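Local coordinates for protein ferredoxin-NADP reductase (Neisseria gonorrhoeae MIA_2011_03-10, PDB 5TR9) that binds FAD and, as a ferredoxin-NADP reductase, probably passes electrons between NADP(H) and ferredoxin or a similar one-electron carrier, at residues F35-P40 and D100-D105; L113-P118 and Q141-Q146; R186-T191 and Q216-K221; S226-I231 and P258-M263. All blocks are in the same frame, centred on the assembly; numbering follows the deposited sequence.

Contact 1: residues F35-P40 and D100-D105; sequences FAISRP and DTILLD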
loop_
_atom_site.group_PDB
_atom_site.type_symbol
_atom_site.label_atom_id
_atom_site.label_comp_id
_atom_site.label_asym_id
_atom_site.label_seq_id
_atom_site.Cartn_x
_atom_site.Cartn_y
_atom_site.Cartn_z
ATOM N N PHE A 35 11.748 2.615 -6.968
ATOM C CA PHE A 35 12.438 3.597 -7.789
ATOM C C PHE A 35 11.901 4.977 -7.463
ATOM O O PHE A 35 10.782 5.122 -6.964
ATOM C CB PHE A 35 12.313 3.296 -9.301
ATOM C CG PHE A 35 10.894 3.312 -9.837
ATOM C CD1 PHE A 35 10.094 2.172 -9.773
ATOM C CD2 PHE A 35 10.388 4.446 -10.475
ATOM C CE1 PHE A 35 8.800 2.169 -10.295
ATOM C CE2 PHE A 35 9.090 4.453 -11.005
ATOM C CZ PHE A 35 8.292 3.310 -10.915
ATOM N N ALA A 36 12.732 5.986 -7.705
ATOM C CA ALA A 36 12.365 7.370 -7.453
ATOM C C ALA A 36 12.412 8.147 -8.757
ATOM O O ALA A 36 13.249 7.876 -9.631
ATOM C CB ALA A 36 13.309 8.020 -6.443
ATOM N N ILE A 37 11.518 9.129 -8.868
ATOM C CA ILE A 37 11.486 10.028 -10.011
ATOM C C ILE A 37 11.464 11.461 -9.496
ATOM O O ILE A 37 11.124 11.729 -8.338
ATOM C CB ILE A 37 10.275 9.763 -10.933
ATOM C CG1 ILE A 37 8.971 10.208 -10.259
ATOM C CG2 ILE A 37 10.172 8.275 -11.306
ATOM C CD1 ILE A 37 7.751 10.059 -11.166
ATOM N N SER A 38 11.852 12.390 -10.367
ATOM C CA SER A 38 11.780 13.800 -10.002
ATOM C C SER A 38 10.329 14.217 -9.793
ATOM O O SER A 38 9.400 13.676 -10.414
ATOM C CB SER A 38 12.449 14.678 -11.067
ATOM O OG SER A 38 11.930 14.440 -12.367
ATOM N N ARG A 39 10.142 15.165 -8.879
ATOM C CA ARG A 39 8.822 15.611 -8.447
ATOM C C ARG A 39 8.669 17.082 -8.783
ATOM O O ARG A 39 9.411 17.918 -8.231
ATOM C CB ARG A 39 8.625 15.394 -6.944
ATOM C CG ARG A 39 7.256 15.848 -6.480
ATOM C CD ARG A 39 7.085 15.675 -4.988
ATOM N NE ARG A 39 5.738 16.072 -4.593
ATOM C CZ ARG A 39 5.264 15.907 -3.371
ATOM N NH1 ARG A 39 6.048 15.378 -2.447
ATOM N NH2 ARG A 39 4.022 16.282 -3.074
ATOM N N PRO A 40 7.749 17.459 -9.664
ATOM C CA PRO A 40 7.557 18.883 -9.930
ATOM C C PRO A 40 6.994 19.586 -8.710
ATOM O O PRO A 40 6.303 18.990 -7.875
ATOM C CB PRO A 40 6.576 18.911 -11.111
ATOM C CG PRO A 40 5.945 17.602 -11.151
ATOM C CD PRO A 40 6.865 16.612 -10.482
ATOM N N ASP A 100 16.612 8.515 -17.651
ATOM C CA ASP A 100 15.548 8.233 -18.605
ATOM C C ASP A 100 14.307 9.064 -18.291
ATOM O O ASP A 100 14.027 9.404 -17.131
ATOM C CB ASP A 100 15.176 6.748 -18.575
ATOM C CG ASP A 100 16.241 5.842 -19.187
ATOM O OD1 ASP A 100 17.201 6.346 -19.819
ATOM O OD2 ASP A 100 16.097 4.604 -19.039
ATOM N N THR A 101 13.550 9.378 -19.342
ATOM C CA THR A 101 12.316 10.141 -19.208
ATOM C C THR A 101 11.168 9.227 -18.802
ATOM O O THR A 101 10.978 8.155 -19.386
ATOM C CB THR A 101 11.973 10.836 -20.527
ATOM O OG1 THR A 101 12.937 11.860 -20.800
ATOM C CG2 THR A 101 10.581 11.460 -20.467
ATOM N N ILE A 102 10.396 9.665 -17.811
ATOM C CA ILE A 102 9.152 9.016 -17.429
ATOM C C ILE A 102 8.104 10.112 -17.306
ATOM O O ILE A 102 8.416 11.251 -16.944
ATOM C CB ILE A 102 9.309 8.195 -16.123
ATOM C CG1 ILE A 102 8.051 7.358 -15.834
ATOM C CG2 ILE A 102 9.638 9.104 -14.922
ATOM C CD1 ILE A 102 8.280 6.258 -14.790
ATOM N N LEU A 103 6.865 9.781 -17.662
ATOM C CA LEU A 103 5.779 10.753 -17.699
ATOM C C LEU A 103 4.948 10.637 -16.428
ATOM O O LEU A 103 4.646 9.529 -15.979
ATOM C CB LEU A 103 4.887 10.528 -18.921
ATOM C CG LEU A 103 5.611 10.379 -20.262
ATOM C CD1 LEU A 103 4.589 10.257 -21.372
ATOM C CD2 LEU A 103 6.530 11.555 -20.494
ATOM N N LEU A 104 4.583 11.789 -15.855
ATOM C CA LEU A 104 3.821 11.853 -14.609
ATOM C C LEU A 104 2.523 12.608 -14.864
ATOM O O LEU A 104 2.546 13.815 -15.117
ATOM C CB LEU A 104 4.640 12.534 -13.510
ATOM C CG LEU A 104 3.944 12.780 -12.169
ATOM C CD1 LEU A 104 3.576 11.469 -11.490
ATOM C CD2 LEU A 104 4.851 13.625 -11.290
ATOM N N ASP A 105 1.394 11.905 -14.791
ATOM C CA ASP A 105 0.099 12.572 -14.881
ATOM C C ASP A 105 0.004 13.627 -13.786
ATOM O O ASP A 105 0.450 13.404 -12.659
ATOM C CB ASP A 105 -1.026 11.540 -14.747
ATOM C CG ASP A 105 -2.396 12.114 -15.034
ATOM O OD1 ASP A 105 -2.870 12.981 -14.274
ATOM O OD2 ASP A 105 -3.006 11.702 -16.045
#
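Ile-37 and Ile-102 meet through their branch methyls, CG2 of Ile-37 lying 3.7 Å from CG2 of Ile-102, and the two side chains cross at about a right angle. In Ile-102 that methyl sits between the backbone N and the carbonyl carbon while CG1 is anti to N (chi1 -172°); chi2, close to trans at 164°, then sets CD1, which comes near Phe-35. There CD1 of Ile-102 comes 4.3 Å from CE2 of the Phe-35 ring, approaching it obliquely, and CG2 of Ile-37 lies at the edge of the same ring. Farther along, Leu-104 turns CD2 to the proline ring, 3.7 Å from CD of Pro-40. Its other methyl, CD1, is a looser neighbour of Ile-37, 4.4 Å from CD1 of that residue. The contact is wholly apolar, made by side chains across a gap of 8.6 Å between the strand axes, too wide for backbone pairing. The next shell closes round it: Ile-22 of strand 17-27 touches both Ile-37 and Ile-102, Leu-53 of strand 50-57 touches Phe-35 and Leu-104, and Leu-77 of strand 76-82 touches Ile-37 and Leu-104. Phe-93 of helix 88-95 meets the ring of Phe-35; the side chain of Phe-35 lies about 7 Å from the bound FAD. The strands run at 76° to each other, each hydrogen-bonded to other strands of one antiparallel sheet that curls until their inward side chains meet. This is the core of the antiparallel beta-barrel of the FAD-binding domain in the ferredoxin-NADP reductase family.

Contact 2: residues L113-P118 and Q141-Q146; sequences LPERFP and QPEIRQ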
loop_
_atom_site.group_PDB
_atom_site.type_symbol
_atom_site.label_atom_id
_atom_site.label_comp_id
_atom_site.label_asym_id
_atom_site.label_seq_id
_atom_site.Cartn_x
_atom_site.Cartn_y
_atom_site.Cartn_z
ATOM N N LEU A 113 -8.013 7.176 2.244
ATOM C CA LEU A 113 -7.788 8.443 2.936
ATOM C C LEU A 113 -8.128 8.252 4.407
ATOM O O LEU A 113 -9.278 8.469 4.822
ATOM C CB LEU A 113 -8.627 9.545 2.293
ATOM C CG LEU A 113 -8.259 9.818 0.830
ATOM C CD1 LEU A 113 -9.242 10.777 0.200
ATOM C CD2 LEU A 113 -6.836 10.369 0.733
ATOM N N PRO A 114 -7.151 7.865 5.235
ATOM C CA PRO A 114 -7.476 7.426 6.605
ATOM C C PRO A 114 -8.039 8.514 7.497
ATOM O O PRO A 114 -8.745 8.186 8.457
ATOM C CB PRO A 114 -6.131 6.914 7.144
ATOM C CG PRO A 114 -5.099 7.528 6.261
ATOM C CD PRO A 114 -5.720 7.720 4.918
ATOM N N GLU A 115 -7.767 9.787 7.216
ATOM C CA GLU A 115 -8.282 10.841 8.092
ATOM C C GLU A 115 -9.766 11.083 7.915
ATOM O O GLU A 115 -10.337 11.889 8.660
ATOM C CB GLU A 115 -7.483 12.119 7.869
ATOM C CG GLU A 115 -6.066 11.911 8.394
ATOM C CD GLU A 115 -5.093 13.004 8.050
ATOM O OE1 GLU A 115 -5.484 14.153 7.771
ATOM O OE2 GLU A 115 -3.888 12.682 8.067
ATOM N N ARG A 116 -10.407 10.389 6.976
ATOM C CA ARG A 116 -11.861 10.350 6.921
ATOM C C ARG A 116 -12.467 9.466 8.007
ATOM O O ARG A 116 -13.676 9.541 8.241
ATOM C CB ARG A 116 -12.304 9.868 5.542
ATOM C CG ARG A 116 -12.006 10.878 4.443
ATOM C CD ARG A 116 -12.413 10.323 3.091
ATOM N NE ARG A 116 -12.412 11.369 2.078
ATOM C CZ ARG A 116 -12.856 11.197 0.837
ATOM N NH1 ARG A 116 -13.332 10.015 0.458
ATOM N NH2 ARG A 116 -12.822 12.204 -0.024
ATOM N N PHE A 117 -11.659 8.616 8.655
ATOM C CA PHE A 117 -12.041 7.918 9.874
ATOM C C PHE A 117 -11.801 8.839 11.076
ATOM O O PHE A 117 -10.847 9.630 11.074
ATOM C CB PHE A 117 -11.201 6.655 10.058
ATOM C CG PHE A 117 -11.537 5.512 9.126
ATOM C CD1 PHE A 117 -12.851 5.098 8.917
ATOM C CD2 PHE A 117 -10.502 4.809 8.507
ATOM C CE1 PHE A 117 -13.141 4.005 8.077
ATOM C CE2 PHE A 117 -10.783 3.712 7.674
ATOM C CZ PHE A 117 -12.092 3.320 7.461
ATOM N N PRO A 118 -12.621 8.740 12.125
ATOM C CA PRO A 118 -12.466 9.657 13.264
ATOM C C PRO A 118 -11.253 9.324 14.113
ATOM O O PRO A 118 -10.837 8.166 14.232
ATOM C CB PRO A 118 -13.756 9.468 14.070
ATOM C CG PRO A 118 -14.261 8.121 13.670
ATOM C CD PRO A 118 -13.827 7.893 12.250
ATOM N N GLN A 141 3.091 9.902 7.461
ATOM C CA GLN A 141 2.377 11.082 7.946
ATOM C C GLN A 141 2.494 11.156 9.460
ATOM O O GLN A 141 1.971 10.271 10.148
ATOM C CB GLN A 141 0.910 11.011 7.567
ATOM C CG GLN A 141 0.642 11.139 6.097
ATOM C CD GLN A 141 0.850 12.548 5.612
ATOM O OE1 GLN A 141 1.927 12.903 5.140
ATOM N NE2 GLN A 141 -0.177 13.373 5.743
ATOM N N PRO A 142 3.147 12.179 10.019
ATOM C CA PRO A 142 3.320 12.213 11.481
ATOM C C PRO A 142 2.006 12.199 12.238
ATOM O O PRO A 142 1.951 11.661 13.349
ATOM C CB PRO A 142 4.096 13.517 11.716
ATOM C CG PRO A 142 4.787 13.778 10.424
ATOM C CD PRO A 142 3.854 13.298 9.361
ATOM N N GLU A 143 0.942 12.761 11.667
ATOM C CA GLU A 143 -0.302 12.865 12.421
ATOM C C GLU A 143 -1.069 11.554 12.495
ATOM O O GLU A 143 -2.005 11.454 13.293
ATOM C CB GLU A 143 -1.207 13.953 11.831
ATOM C CG GLU A 143 -1.919 13.590 10.549
ATOM C CD GLU A 143 -1.090 13.832 9.294
ATOM O OE1 GLU A 143 -1.674 13.800 8.190
ATOM O OE2 GLU A 143 0.132 14.043 9.389
ATOM N N ILE A 144 -0.700 10.543 11.708
ATOM C CA ILE A 144 -1.460 9.294 11.728
ATOM C C ILE A 144 -1.287 8.574 13.065
ATOM O O ILE A 144 -2.269 8.144 13.681
ATOM C CB ILE A 144 -1.066 8.406 10.535
ATOM C CG1 ILE A 144 -1.657 8.976 9.238
ATOM C CG2 ILE A 144 -1.553 6.962 10.737
ATOM C CD1 ILE A 144 -3.186 8.912 9.169
ATOM N N ARG A 145 -0.050 8.446 13.556
ATOM C CA ARG A 145 0.113 7.828 14.870
ATOM C C ARG A 145 -0.367 8.729 16.002
ATOM O O ARG A 145 -0.641 8.230 17.097
ATOM C CB ARG A 145 1.571 7.409 15.091
ATOM C CG ARG A 145 1.960 6.195 14.245
ATOM C CD ARG A 145 3.382 5.728 14.518
ATOM N NE ARG A 145 3.533 5.161 15.855
ATOM C CZ ARG A 145 4.684 4.706 16.338
ATOM N NH1 ARG A 145 5.777 4.759 15.588
ATOM N NH2 ARG A 145 4.742 4.198 17.560
ATOM N N GLN A 146 -0.479 10.042 15.773
ATOM C CA GLN A 146 -1.055 10.916 16.787
ATOM C C GLN A 146 -2.569 10.748 16.867
ATOM O O GLN A 146 -3.136 10.665 17.964
ATOM C CB GLN A 146 -0.697 12.371 16.486
ATOM C CG GLN A 146 -1.105 13.373 17.573
ATOM C CD GLN A 146 -2.508 13.944 17.373
ATOM O OE1 GLN A 146 -3.427 13.649 18.141
ATOM N NE2 GLN A 146 -2.672 14.771 16.345
HETATM O O HOH W 1 -2.716 11.015 6.160
#
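Pro-114 and Glu-115 belong to a 3-10 turn, residues 114-116, that faces the first turn of helix 142-147, with the CA atoms of Glu-115 and Ile-144 7.9 Å apart. The turn is held by its own backbone, Arg-116 N bonding to Leu-113 O and Phe-117 N to Pro-114 O. On the buried side, CD1 of Ile-144 reaches CG of Pro-114 at 3.7 Å, the side chains crossing at about a right angle; Ile-138 of helix 133-139 touches both. At the more open side Glu-115 is extended beyond CG, and its OE2 comes 2.5 Å from OE1 of Glu-143, whose chain bends at chi2 (-85°). The carboxylate planes stand 72° apart. Acid oxygens this close suggest that one group holds a proton, its acidity probably weakened by the other charge; Glu-115 OE1 has a long, weak ion pair with Arg-147. A water donates to OE2 of Glu-115 at 2.8 Å and accepts a weak bond from NE2 of Gln-141, whose side chain is about 5 Å from a bound magnesium ion. This is a packed junction between the linker leaving the FAD-binding barrel and a helix of the nucleotide-binding domain, part of the two-domain architecture of ferredoxin-NADP reductases.

Contact 3: residues R186-T191 and Q216-K221; sequences RFVPVT and QALHTK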
loop_
_atom_site.group_PDB
_atom_site.type_symbol
_atom_site.label_atom_id
_atom_site.label_comp_id
_atom_site.label_asym_id
_atom_site.label_seq_id
_atom_site.Cartn_x
_atom_site.Cartn_y
_atom_site.Cartn_z
ATOM N N ARG A 186 2.121 -1.456 15.161
ATOM C CA ARG A 186 2.311 -2.898 15.101
ATOM C C ARG A 186 2.453 -3.324 13.650
ATOM O O ARG A 186 1.674 -2.894 12.792
ATOM C CB ARG A 186 1.137 -3.662 15.730
ATOM C CG ARG A 186 0.989 -3.527 17.242
ATOM C CD ARG A 186 0.468 -2.158 17.664
ATOM N NE ARG A 186 -0.005 -2.182 19.048
ATOM C CZ ARG A 186 -1.260 -2.442 19.398
ATOM N NH1 ARG A 186 -2.176 -2.686 18.460
ATOM N NH2 ARG A 186 -1.599 -2.459 20.683
ATOM N N PHE A 187 3.430 -4.185 13.378
ATOM C CA PHE A 187 3.599 -4.776 12.058
ATOM C C PHE A 187 3.508 -6.290 12.168
ATOM O O PHE A 187 4.200 -6.899 12.991
ATOM C CB PHE A 187 4.948 -4.370 11.444
ATOM C CG PHE A 187 5.248 -5.056 10.139
ATOM C CD1 PHE A 187 4.442 -4.847 9.028
ATOM C CD2 PHE A 187 6.328 -5.919 10.031
ATOM C CE1 PHE A 187 4.715 -5.478 7.810
ATOM C CE2 PHE A 187 6.606 -6.547 8.818
ATOM C CZ PHE A 187 5.800 -6.329 7.717
ATOM N N VAL A 188 2.664 -6.889 11.337
ATOM C CA VAL A 188 2.472 -8.337 11.321
ATOM C C VAL A 188 2.739 -8.847 9.910
ATOM O O VAL A 188 1.916 -8.633 9.009
ATOM C CB VAL A 188 1.054 -8.715 11.773
ATOM C CG1 VAL A 188 0.871 -10.228 11.722
ATOM C CG2 VAL A 188 0.791 -8.186 13.186
ATOM N N PRO A 189 3.866 -9.512 9.663
ATOM C CA PRO A 189 4.073 -10.125 8.349
ATOM C C PRO A 189 3.339 -11.453 8.266
ATOM O O PRO A 189 3.262 -12.201 9.243
ATOM C CB PRO A 189 5.594 -10.321 8.287
ATOM C CG PRO A 189 6.009 -10.494 9.715
ATOM C CD PRO A 189 5.031 -9.676 10.556
ATOM N N VAL A 190 2.799 -11.739 7.086
ATOM C CA VAL A 190 2.078 -12.980 6.812
ATOM C C VAL A 190 2.689 -13.600 5.563
ATOM O O VAL A 190 2.804 -12.926 4.540
ATOM C CB VAL A 190 0.575 -12.723 6.597
ATOM C CG1 VAL A 190 -0.125 -13.983 6.136
ATOM C CG2 VAL A 190 -0.076 -12.201 7.867
ATOM N N THR A 191 3.100 -14.867 5.638
ATOM C CA THR A 191 3.562 -15.557 4.433
ATOM C C THR A 191 2.625 -16.728 4.165
ATOM O O THR A 191 2.567 -17.674 4.958
ATOM C CB THR A 191 5.021 -16.005 4.564
ATOM O OG1 THR A 191 5.207 -16.797 5.741
ATOM C CG2 THR A 191 5.937 -14.779 4.645
ATOM N N GLN A 216 -5.231 -11.468 17.876
ATOM C CA GLN A 216 -4.286 -11.957 18.877
ATOM C C GLN A 216 -2.875 -11.432 18.621
ATOM O O GLN A 216 -2.158 -11.078 19.569
ATOM C CB GLN A 216 -4.306 -13.484 18.907
ATOM C CG GLN A 216 -5.525 -14.041 19.631
ATOM C CD GLN A 216 -5.722 -15.533 19.420
ATOM O OE1 GLN A 216 -4.804 -16.244 18.999
ATOM N NE2 GLN A 216 -6.930 -16.014 19.706
ATOM N N ALA A 217 -2.463 -11.368 17.351
ATOM C CA ALA A 217 -1.127 -10.874 17.022
ATOM C C ALA A 217 -0.972 -9.400 17.373
ATOM O O ALA A 217 0.130 -8.957 17.726
ATOM C CB ALA A 217 -0.830 -11.101 15.539
ATOM N N LEU A 218 -2.060 -8.630 17.289
ATOM C CA LEU A 218 -2.043 -7.207 17.605
ATOM C C LEU A 218 -2.231 -6.918 19.085
ATOM O O LEU A 218 -1.985 -5.782 19.506
ATOM C CB LEU A 218 -3.134 -6.474 16.819
ATOM C CG LEU A 218 -2.981 -6.533 15.296
ATOM C CD1 LEU A 218 -4.121 -5.784 14.605
ATOM C CD2 LEU A 218 -1.624 -5.952 14.843
ATOM N N HIS A 219 -2.671 -7.900 19.875
ATOM C CA HIS A 219 -2.957 -7.702 21.299
ATOM C C HIS A 219 -3.946 -6.557 21.501
ATOM O O HIS A 219 -3.857 -5.795 22.465
ATOM C CB HIS A 219 -1.678 -7.460 22.098
ATOM C CG HIS A 219 -0.633 -8.510 21.889
ATOM N ND1 HIS A 219 -0.692 -9.747 22.495
ATOM C CD2 HIS A 219 0.494 -8.511 21.138
ATOM C CE1 HIS A 219 0.358 -10.463 22.131
ATOM N NE2 HIS A 219 1.092 -9.736 21.308
ATOM N N THR A 220 -4.894 -6.442 20.573
ATOM C CA THR A 220 -5.909 -5.397 20.578
ATOM C C THR A 220 -7.214 -6.024 20.118
ATOM O O THR A 220 -7.277 -6.559 19.008
ATOM C CB THR A 220 -5.526 -4.241 19.641
ATOM O OG1 THR A 220 -4.268 -3.686 20.040
ATOM C CG2 THR A 220 -6.591 -3.151 19.665
ATOM N N LYS A 221 -8.244 -5.966 20.961
ATOM C CA LYS A 221 -9.552 -6.455 20.548
ATOM C C LYS A 221 -10.086 -5.595 19.410
ATOM O O LYS A 221 -10.040 -4.362 19.473
ATOM C CB LYS A 221 -10.527 -6.446 21.726
#
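The guanidinium of Arg-186 meets the end of helix 213-218 with both an edge and a face. At the edge, near its plane, lies the hydroxyl of Thr-220: NH1 of Arg-186 donates to OG1 of Thr-220 at 2.8 Å, with an N-H...O angle of 145°, and the acceptor is 12° out of the guanidinium plane. Over one face sits the carbonyl oxygen of Leu-218, 3.1 Å above the plane and offset toward the rim. The 3.3 Å between Leu-218 O and NH1 of Arg-186 has too poor an angle for a hydrogen bond, yet a carbonyl oxygen at the helix C-terminus should still favour the cationic group electrostatically. NH1 has a second acceptor in OD1 of Asn-152, on strand 150-157. The imidazole of His-219 has the backbone O of Gln-216 over the centre of one face. Positive phi at His-219, with two bonds back into the last helical turn, makes a Schellman motif; beyond it the chain leads to Thr-220, which faces the strand. Beside the polar contacts, CD2 of Leu-218 touches two strand side chains, 3.7 Å from CB of Arg-186 and 3.7 Å from CG2 of Val-188. The same CG2 of Val-188 also lies 4.1 Å from CB of Ala-217, and Leu-200 of the edge strand 200-201 touches Val-188. This is packing of a helix C-terminus on one face of a parallel sheet, as expected of the alpha/beta, Rossmann-like nucleotide-binding domain of this family.

Contact 4: residues S226-I231 and P258-M263; sequences STRFMI and PGQIMM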
loop_
_atom_site.group_PDB
_atom_site.type_symbol
_atom_site.label_atom_id
_atom_site.label_comp_id
_atom_site.label_asym_id
_atom_site.label_seq_id
_atom_site.Cartn_x
_atom_site.Cartn_y
_atom_site.Cartn_z
ATOM N N SER A 226 -14.675 0.184 17.582
ATOM C CA SER A 226 -13.345 0.730 17.839
ATOM C C SER A 226 -12.353 0.580 16.690
ATOM O O SER A 226 -11.324 1.268 16.697
ATOM C CB SER A 226 -12.736 0.068 19.083
ATOM O OG SER A 226 -12.651 -1.336 18.885
ATOM N N THR A 227 -12.613 -0.291 15.724
ATOM C CA THR A 227 -11.631 -0.620 14.695
ATOM C C THR A 227 -12.028 -0.001 13.363
ATOM O O THR A 227 -13.211 0.012 12.999
ATOM C CB THR A 227 -11.493 -2.143 14.547
ATOM O OG1 THR A 227 -11.295 -2.714 15.843
ATOM C CG2 THR A 227 -10.294 -2.524 13.658
ATOM N N ARG A 228 -11.031 0.496 12.624
ATOM C CA ARG A 228 -11.260 1.002 11.274
ATOM C C ARG A 228 -10.250 0.350 10.341
ATOM O O ARG A 228 -9.046 0.398 10.607
ATOM C CB ARG A 228 -11.158 2.535 11.236
ATOM C CG ARG A 228 -12.166 3.238 12.165
ATOM C CD ARG A 228 -13.610 3.013 11.697
ATOM N NE ARG A 228 -14.607 3.728 12.508
ATOM C CZ ARG A 228 -15.217 3.221 13.576
ATOM N NH1 ARG A 228 -14.922 2.000 13.999
ATOM N NH2 ARG A 228 -16.124 3.939 14.229
ATOM N N PHE A 229 -10.743 -0.275 9.276
ATOM C CA PHE A 229 -9.933 -1.088 8.370
ATOM C C PHE A 229 -9.688 -0.379 7.045
ATOM O O PHE A 229 -10.591 0.254 6.488
ATOM C CB PHE A 229 -10.621 -2.424 8.049
ATOM C CG PHE A 229 -10.656 -3.400 9.191
ATOM C CD1 PHE A 229 -9.570 -4.224 9.446
ATOM C CD2 PHE A 229 -11.795 -3.520 9.985
ATOM C CE1 PHE A 229 -9.602 -5.155 10.490
ATOM C CE2 PHE A 229 -11.831 -4.443 11.039
ATOM C CZ PHE A 229 -10.735 -5.263 11.285
ATOM N N MET A 230 -8.484 -0.558 6.500
ATOM C CA MET A 230 -8.194 -0.204 5.117
ATOM C C MET A 230 -7.616 -1.437 4.442
ATOM O O MET A 230 -6.827 -2.163 5.051
ATOM C CB MET A 230 -7.214 0.966 5.037
ATOM C CG MET A 230 -7.642 2.165 5.886
ATOM S SD MET A 230 -6.470 3.518 5.785
ATOM C CE MET A 230 -6.813 4.127 4.125
ATOM N N ILE A 231 -8.029 -1.693 3.205
ATOM C CA ILE A 231 -7.665 -2.921 2.505
ATOM C C ILE A 231 -7.098 -2.556 1.145
ATOM O O ILE A 231 -7.757 -1.858 0.370
ATOM C CB ILE A 231 -8.870 -3.854 2.302
ATOM C CG1 ILE A 231 -9.730 -3.953 3.563
ATOM C CG2 ILE A 231 -8.380 -5.242 1.840
ATOM C CD1 ILE A 231 -11.053 -4.703 3.310
ATOM N N PRO A 258 -20.462 6.486 8.235
ATOM C CA PRO A 258 -19.091 6.390 8.780
ATOM C C PRO A 258 -18.439 5.056 8.467
ATOM O O PRO A 258 -17.351 5.014 7.873
ATOM C CB PRO A 258 -19.300 6.612 10.285
ATOM C CG PRO A 258 -20.528 7.485 10.353
ATOM C CD PRO A 258 -21.430 6.941 9.247
ATOM N N GLY A 259 -19.093 3.967 8.814
ATOM C CA GLY A 259 -18.582 2.669 8.431
ATOM C C GLY A 259 -17.245 2.372 9.084
ATOM O O GLY A 259 -16.752 3.090 9.955
ATOM N N GLN A 260 -16.667 1.257 8.652
ATOM C CA GLN A 260 -15.395 0.839 9.212
ATOM C C GLN A 260 -14.425 0.318 8.159
ATOM O O GLN A 260 -13.367 -0.190 8.535
ATOM C CB GLN A 260 -15.603 -0.250 10.291
ATOM C CG GLN A 260 -16.508 0.157 11.478
ATOM C CD GLN A 260 -17.999 0.001 11.180
ATOM O OE1 GLN A 260 -18.399 -0.825 10.360
ATOM N NE2 GLN A 260 -18.823 0.810 11.836
ATOM N N ILE A 261 -14.743 0.397 6.863
ATOM C CA ILE A 261 -13.902 -0.219 5.837
ATOM C C ILE A 261 -13.684 0.742 4.675
ATOM O O ILE A 261 -14.648 1.281 4.117
ATOM C CB ILE A 261 -14.526 -1.521 5.304
ATOM C CG1 ILE A 261 -14.867 -2.490 6.437
ATOM C CG2 ILE A 261 -13.591 -2.184 4.309
ATOM C CD1 ILE A 261 -15.722 -3.652 5.953
ATOM N N MET A 262 -12.422 0.915 4.281
ATOM C CA MET A 262 -12.046 1.499 2.998
ATOM C C MET A 262 -11.239 0.464 2.231
ATOM O O MET A 262 -10.434 -0.254 2.826
ATOM C CB MET A 262 -11.194 2.755 3.162
ATOM C CG MET A 262 -11.878 3.879 3.881
ATOM S SD MET A 262 -10.693 5.191 4.219
ATOM C CE MET A 262 -11.739 6.275 5.187
ATOM N N MET A 263 -11.428 0.403 0.913
ATOM C CA MET A 263 -10.728 -0.619 0.144
ATOM C C MET A 263 -10.410 -0.123 -1.262
ATOM O O MET A 263 -11.109 0.732 -1.820
ATOM C CB MET A 263 -11.553 -1.906 0.082
ATOM C CG MET A 263 -12.889 -1.748 -0.563
ATOM S SD MET A 263 -13.844 -3.266 -0.320
ATOM C CE MET A 263 -15.332 -2.871 -1.223
HETATM O O HOH W 2 -15.884 5.633 10.616
#
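Phe-229 is held at its backbone N and O by segment 258-263. Its N donates to Gln-260 O at 2.7 Å, nearly straight at 171°, and its O accepts from Met-262 N at 2.9 Å. Ile-231 N then donates to Met-262 O at 2.8 Å, a more bent bond of 140°. Met-262 O also receives a CA-H...O contact from Met-230. The polar end of Arg-228 has mixed partners: NH1 donates to Thr-227 O at 2.8 Å from well above the carbonyl plane, and the same NH1 makes weak bonds to Pro-224 O and Glu-225 O. NE donates to a water, 3.0 Å away, that in turn donates to Gly-259 O, joining the segments indirectly. CG of Gln-260 lies over a face of this guanidinium, 3.5 Å from NH1 of Arg-228, while Gln-260 OE1 accepts from Ala-251 N. On one sheet face Met-230 and Met-262 lie side by side; on the other, CD1 of Ile-231 packs 3.7 Å from CG2 of Ile-261 beneath helix 235-247. Parallel pairing at 11°, with that helix between the strands in sequence, makes this the last beta-alpha-beta crossover of the NAD-binding-type domain, ending at the sheet's edge strand.

From the N terminus, contact 1 joins strands 32-38 and 101-105, closing a loop of 59 residues within the FAD-binding barrel. The chain then leaves the barrel, and contact 2 ties the loop before strand 122-128 to helix 142-147. Contact 3 brings helix 213-218 back to strand 185-191, and contact 4 pairs strand 227-233 with the C-terminal strand 261-265. All four follow in series, with no nesting or crossing. Contacts 2 and 4 touch: Phe-117 packs on Arg-228 and Met-262, joining the linker to the sheet. Contacts 3 and 4 reach the same parallel sheet and meet near Lys-221, whereas contact 1 stands apart, its centre about 35 Å from that of contact 3.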